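Local coordinates for bifunctional autolysin (Staphylococcus aureus subsp. aureus Mu50, PDB 6FXO), which probably cleaves the glycan strands of cell-wall peptidoglycan as a family 73 N-acetylglucosaminidase, as part of a larger autolysin with a separate amidase activity, at residues 30-35 / 42-47; 107-112 / 145-150. All coordinates share one frame; numbering follows the deposited sequence.

Overall arrangement
The two contacts lie on opposite sides of the chain's centre, with about 29 Å between their centres and about 17 Å between their nearest atoms. Contact 1 is local: a loop after helix 14-22 is joined by charge to the start of helix 42-49, about 21 Å from the chain centre. Contact 2, about 10 Å from that centre, is buried and mostly apolar; it brings the loop at 145-150, by the edge of a phenyl ring, against helix 106-116 within the glucosaminidase family region. In the related lysozyme-like fold the catalytic glutamate closes such a helix, so contact 2 probably lies beside the sugar-binding groove; contacts 1 and 2 do not touch.

Contact 1: 30-35 / 42-47; sequences VQRVPG and FNDVKH
D44 reaches out of helix 42-47 to R32 and V30 of the loop 30-35. Its CB directs the carboxylate at the loop, where OD2 meets both partners. The carboxylate carbon CG comes next, 3.3 Å from R32 NH2. Of the two oxygens, OD1 stays 3.3 Å from R32 NH2, while OD2 carries the salt bridge, 2.5 Å from the same NH2, short enough to be doubtful at this resolution. OD2 also lies 3.5 Å from V30 CG2, the methyl anti to the backbone N of V30.

R32 arrives from the opposite direction. Its chain is bent at chi2 and chi3 (72° for chi3), which swings the guanidinium round to the helix although its CB does not face it. The planes of the two groups are 62° apart, and one terminal nitrogen does the touching; this is no flat, two-nitrogen pairing. R32 also rests on N41, just before the helix. Behind it the loop turns tightly: Q31 centres an inverse gamma turn, and its OE1 takes G35 N at 3.0 Å in the carbonyl plane. With its positive phi of 84°, G35 sits where glycine is at ease.

An acid suits the first turn of a helix, where the backbone dipole should stabilise it, and the exposed arginine adds a complementary charge: a surface ion pair, bordered by one buried valine, probably a modest tie between loop and helix.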
loop_
_atom_site.group_PDB
_atom_site.type_symbol
_atom_site.label_atom_id
_atom_site.label_comp_id
_atom_site.label_asym_id
_atom_site.label_seq_id
_atom_site.Cartn_x
_atom_site.Cartn_y
_atom_site.Cartn_z
ATOM N N VAL A 30 8.876 -18.301 -0.109
ATOM C CA VAL A 30 8.809 -18.229 -1.554
ATOM C C VAL A 30 7.710 -19.160 -2.037
ATOM O O VAL A 30 7.788 -20.375 -1.889
ATOM C CB VAL A 30 10.177 -18.496 -2.242
ATOM C CG1 VAL A 30 10.718 -19.877 -1.897
ATOM C CG2 VAL A 30 10.059 -18.317 -3.752
ATOM N N GLN A 31 6.660 -18.546 -2.585
ATOM C CA GLN A 31 5.475 -19.188 -3.132
ATOM C C GLN A 31 5.844 -19.661 -4.512
ATOM O O GLN A 31 5.463 -18.993 -5.475
ATOM C CB GLN A 31 4.341 -18.164 -3.311
ATOM C CG GLN A 31 3.387 -17.948 -2.164
ATOM C CD GLN A 31 2.121 -17.253 -2.624
ATOM O OE1 GLN A 31 1.083 -17.889 -2.827
ATOM N NE2 GLN A 31 2.169 -15.930 -2.839
ATOM N N ARG A 32 6.597 -20.771 -4.632
ATOM C CA ARG A 32 6.941 -21.258 -5.951
ATOM C C ARG A 32 5.690 -21.618 -6.728
ATOM O O ARG A 32 5.681 -21.624 -7.950
ATOM C CB ARG A 32 8.000 -22.428 -5.828
ATOM C CG ARG A 32 8.847 -22.440 -4.505
ATOM C CD ARG A 32 10.405 -22.566 -4.613
ATOM N NE ARG A 32 11.008 -21.332 -5.132
ATOM C CZ ARG A 32 12.262 -21.068 -5.334
ATOM N NH1 ARG A 32 13.194 -21.982 -5.050
ATOM N NH2 ARG A 32 12.611 -19.878 -5.848
ATOM N N VAL A 33 4.632 -21.952 -5.990
ATOM C CA VAL A 33 3.335 -22.308 -6.523
ATOM C C VAL A 33 2.417 -21.556 -5.549
ATOM O O VAL A 33 2.788 -21.391 -4.387
ATOM C CB VAL A 33 3.133 -23.844 -6.510
ATOM C CG1 VAL A 33 3.263 -24.400 -5.098
ATOM C CG2 VAL A 33 1.791 -24.220 -7.126
ATOM N N PRO A 34 1.259 -21.069 -5.981
ATOM C CA PRO A 34 0.421 -20.361 -5.003
ATOM C C PRO A 34 -0.102 -21.176 -3.834
ATOM O O PRO A 34 -0.367 -22.359 -4.029
ATOM C CB PRO A 34 -0.708 -19.783 -5.860
ATOM C CG PRO A 34 -0.087 -19.616 -7.220
ATOM C CD PRO A 34 0.844 -20.787 -7.368
ATOM N N GLY A 35 -0.261 -20.576 -2.638
ATOM C CA GLY A 35 -0.771 -21.335 -1.503
ATOM C C GLY A 35 0.216 -22.156 -0.709
ATOM O O GLY A 35 -0.176 -22.908 0.184
ATOM N N PHE A 42 19.871 -17.659 -1.065
ATOM C CA PHE A 42 20.518 -16.376 -1.210
ATOM C C PHE A 42 20.178 -15.734 -2.529
ATOM O O PHE A 42 19.945 -14.527 -2.577
ATOM C CB PHE A 42 22.025 -16.578 -1.070
ATOM C CG PHE A 42 22.868 -15.333 -1.087
ATOM C CD1 PHE A 42 23.537 -14.948 -2.229
ATOM C CD2 PHE A 42 23.022 -14.569 0.056
ATOM C CE1 PHE A 42 24.347 -13.823 -2.234
ATOM C CE2 PHE A 42 23.833 -13.444 0.049
ATOM C CZ PHE A 42 24.491 -13.080 -1.093
ATOM N N ASN A 43 20.118 -16.528 -3.605
ATOM C CA ASN A 43 19.789 -15.909 -4.879
ATOM C C ASN A 43 18.355 -15.365 -4.979
ATOM O O ASN A 43 18.109 -14.368 -5.651
ATOM C CB ASN A 43 20.117 -16.866 -6.033
ATOM C CG ASN A 43 21.531 -16.710 -6.559
ATOM O OD1 ASN A 43 22.482 -17.162 -5.912
ATOM N ND2 ASN A 43 21.766 -16.120 -7.738
ATOM N N ASP A 44 17.426 -16.025 -4.282
ATOM C CA ASP A 44 16.012 -15.682 -4.239
ATOM C C ASP A 44 15.744 -14.318 -3.605
ATOM O O ASP A 44 14.838 -13.595 -4.017
ATOM C CB ASP A 44 15.296 -16.789 -3.457
ATOM C CG ASP A 44 14.751 -17.920 -4.302
ATOM O OD1 ASP A 44 15.544 -18.547 -5.042
ATOM O OD2 ASP A 44 13.561 -18.247 -4.153
ATOM N N VAL A 45 16.554 -13.979 -2.603
ATOM C CA VAL A 45 16.462 -12.727 -1.872
ATOM C C VAL A 45 17.247 -11.623 -2.558
ATOM O O VAL A 45 16.791 -10.492 -2.597
ATOM C CB VAL A 45 16.959 -12.966 -0.424
ATOM C CG1 VAL A 45 16.846 -11.697 0.413
ATOM C CG2 VAL A 45 16.183 -14.107 0.222
ATOM N N LYS A 46 18.430 -11.965 -3.088
ATOM C CA LYS A 46 19.333 -11.064 -3.788
ATOM C C LYS A 46 18.677 -10.527 -5.078
ATOM O O LYS A 46 18.957 -9.405 -5.490
ATOM C CB LYS A 46 20.671 -11.825 -4.023
ATOM C CG LYS A 46 21.515 -11.570 -5.279
ATOM C CD LYS A 46 22.605 -12.691 -5.391
ATOM C CE LYS A 46 23.605 -12.581 -6.533
ATOM N NZ LYS A 46 24.523 -13.778 -6.638
ATOM N N HIS A 47 17.781 -11.324 -5.680
ATOM C CA HIS A 47 17.065 -10.966 -6.928
ATOM C C HIS A 47 15.798 -10.143 -6.694
ATOM O O HIS A 47 15.457 -9.264 -7.459
ATOM C CB HIS A 47 16.741 -12.248 -7.733
ATOM C CG HIS A 47 15.957 -12.058 -8.992
ATOM N ND1 HIS A 47 14.636 -12.440 -9.085
ATOM C CD2 HIS A 47 16.347 -11.710 -10.242
ATOM C CE1 HIS A 47 14.247 -12.341 -10.355
ATOM N NE2 HIS A 47 15.268 -11.903 -11.076
#

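Contact 2: 107-112 / 145-150; sequences VYLISH and NVFGIA
F147 pushes the rim of its ring against L109 and H112 of helix 107-112. CZ approaches the backbone oxygen L109 O at 3.5 Å, near the plane of the ring, and the side chain of L109 at CG, 3.9 Å away. The neighbouring CE2 meets H112 CB at 3.7 Å, also in the ring plane. The leading part of the phenyl is thus its edge, whose slightly positive C-H groups suit a carbonyl oxygen. The side chains of L109 and F147 cross at about a right angle.

A chi1 of -151° swings L109 CG to F147 CZ although the leucine CB does not point at the loop, and L109 is packed on F95, A98 and A180. H112 gives CB to the phenylalanine but turns its ring away: ND1 makes a weak hydrogen bond to Y108 O at 2.8 Å, and CE1 lies above one face of the Y108 ring, toward its rim. In the loop, N145 OD1 receives I149 N at 3.1 Å from above its carbonyl plane, spanning the bend around F147; G148, with positive phi, eases that bend, and F147 also rests on I183.

Shape and dispersion therefore make the join, with a weak electrostatic fit of C-H edge to carbonyl oxygen and no hydrogen bond across it: F147 sets the loop edge-on against helix 106-116 of a domain its family places among the lysozyme-like folds.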
loop_
_atom_site.group_PDB
_atom_site.type_symbol
_atom_site.label_atom_id
_atom_site.label_comp_id
_atom_site.label_asym_id
_atom_site.label_seq_id
_atom_site.Cartn_x
_atom_site.Cartn_y
_atom_site.Cartn_z
ATOM N N VAL A 107 -3.610 6.879 -4.482
ATOM C CA VAL A 107 -3.871 5.516 -4.936
ATOM C C VAL A 107 -3.689 4.505 -3.779
ATOM O O VAL A 107 -4.370 3.517 -3.758
ATOM C CB VAL A 107 -3.096 5.090 -6.202
ATOM C CG1 VAL A 107 -3.235 6.146 -7.292
ATOM C CG2 VAL A 107 -1.633 4.812 -5.881
ATOM N N TYR A 108 -2.789 4.800 -2.829
ATOM C CA TYR A 108 -2.560 3.926 -1.726
ATOM C C TYR A 108 -3.758 3.889 -0.856
ATOM O O TYR A 108 -4.071 2.833 -0.271
ATOM C CB TYR A 108 -1.328 4.364 -0.926
ATOM C CG TYR A 108 -0.976 3.486 0.262
ATOM C CD1 TYR A 108 -0.258 2.305 0.094
ATOM C CD2 TYR A 108 -1.332 3.852 1.545
ATOM C CE1 TYR A 108 0.093 1.526 1.174
ATOM C CE2 TYR A 108 -0.980 3.071 2.641
ATOM C CZ TYR A 108 -0.265 1.907 2.451
ATOM O OH TYR A 108 0.092 1.113 3.522
ATOM N N LEU A 109 -4.445 5.053 -0.769
ATOM C CA LEU A 109 -5.629 5.086 0.069
ATOM C C LEU A 109 -6.820 4.371 -0.568
ATOM O O LEU A 109 -7.535 3.664 0.141
ATOM C CB LEU A 109 -6.009 6.526 0.348
ATOM C CG LEU A 109 -6.711 6.851 1.626
ATOM C CD1 LEU A 109 -5.748 6.711 2.782
ATOM C CD2 LEU A 109 -7.178 8.330 1.549
ATOM N N ILE A 110 -7.034 4.575 -1.928
ATOM C CA ILE A 110 -8.119 3.953 -2.540
ATOM C C ILE A 110 -7.924 2.414 -2.641
ATOM O O ILE A 110 -8.861 1.696 -2.297
ATOM C CB ILE A 110 -8.215 4.560 -3.951
ATOM C CG1 ILE A 110 -8.694 6.003 -3.899
ATOM C CG2 ILE A 110 -9.087 3.663 -4.957
ATOM C CD1 ILE A 110 -8.509 6.605 -5.317
ATOM N N SER A 111 -6.721 1.925 -3.058
ATOM C CA SER A 111 -6.615 0.513 -3.144
ATOM C C SER A 111 -6.867 -0.057 -1.782
ATOM O O SER A 111 -7.486 -1.100 -1.691
ATOM C CB SER A 111 -5.272 0.101 -3.744
ATOM O OG SER A 111 -4.214 0.533 -2.938
ATOM N N HIS A 112 -6.434 0.630 -0.747
ATOM C CA HIS A 112 -6.699 0.076 0.560
ATOM C C HIS A 112 -8.233 0.062 0.769
ATOM O O HIS A 112 -8.722 -0.911 1.274
ATOM C CB HIS A 112 -6.093 0.852 1.730
ATOM C CG HIS A 112 -4.716 0.381 2.004
ATOM N ND1 HIS A 112 -3.783 0.402 1.031
ATOM C CD2 HIS A 112 -4.185 -0.262 3.067
ATOM C CE1 HIS A 112 -2.685 -0.224 1.463
ATOM N NE2 HIS A 112 -2.903 -0.635 2.693
ATOM N N ASN A 145 -18.156 1.733 6.943
ATOM C CA ASN A 145 -16.760 1.468 7.248
ATOM C C ASN A 145 -16.015 1.050 6.033
ATOM O O ASN A 145 -16.075 -0.125 5.661
ATOM C CB ASN A 145 -16.655 0.316 8.171
ATOM C CG ASN A 145 -15.593 0.521 9.166
ATOM O OD1 ASN A 145 -14.420 0.783 8.835
ATOM N ND2 ASN A 145 -15.909 0.344 10.385
ATOM N N VAL A 146 -15.330 1.977 5.394
ATOM C CA VAL A 146 -14.628 1.484 4.217
ATOM C C VAL A 146 -13.195 0.999 4.488
ATOM O O VAL A 146 -12.499 0.576 3.558
ATOM C CB VAL A 146 -14.704 2.534 3.102
ATOM C CG1 VAL A 146 -16.156 2.872 2.797
ATOM C CG2 VAL A 146 -13.934 3.791 3.492
ATOM N N PHE A 147 -12.743 1.040 5.737
ATOM C CA PHE A 147 -11.378 0.608 6.047
ATOM C C PHE A 147 -11.121 -0.581 7.004
ATOM O O PHE A 147 -9.980 -0.794 7.393
ATOM C CB PHE A 147 -10.520 1.809 6.487
ATOM C CG PHE A 147 -10.003 2.644 5.343
ATOM C CD1 PHE A 147 -10.570 3.866 5.047
ATOM C CD2 PHE A 147 -8.955 2.196 4.547
ATOM C CE1 PHE A 147 -10.108 4.627 3.981
ATOM C CE2 PHE A 147 -8.501 2.953 3.494
ATOM C CZ PHE A 147 -9.076 4.165 3.206
ATOM N N GLY A 148 -12.155 -1.327 7.391
ATOM C CA GLY A 148 -11.977 -2.445 8.278
ATOM C C GLY A 148 -11.598 -1.973 9.657
ATOM O O GLY A 148 -11.033 -2.765 10.402
ATOM N N ILE A 149 -11.939 -0.692 10.025
ATOM C CA ILE A 149 -11.556 -0.240 11.362
ATOM C C ILE A 149 -12.167 -1.102 12.455
ATOM O O ILE A 149 -13.366 -1.387 12.432
ATOM C CB ILE A 149 -11.998 1.236 11.545
ATOM C CG1 ILE A 149 -11.509 2.107 10.381
ATOM C CG2 ILE A 149 -11.504 1.775 12.884
ATOM C CD1 ILE A 149 -10.003 2.174 10.236
ATOM N N ALA A 150 -11.318 -1.481 13.438
ATOM C CA ALA A 150 -11.716 -2.308 14.572
ATOM C C ALA A 150 -12.489 -3.559 14.132
ATOM O O ALA A 150 -13.394 -4.001 14.833
ATOM C CB ALA A 150 -12.549 -1.483 15.548
#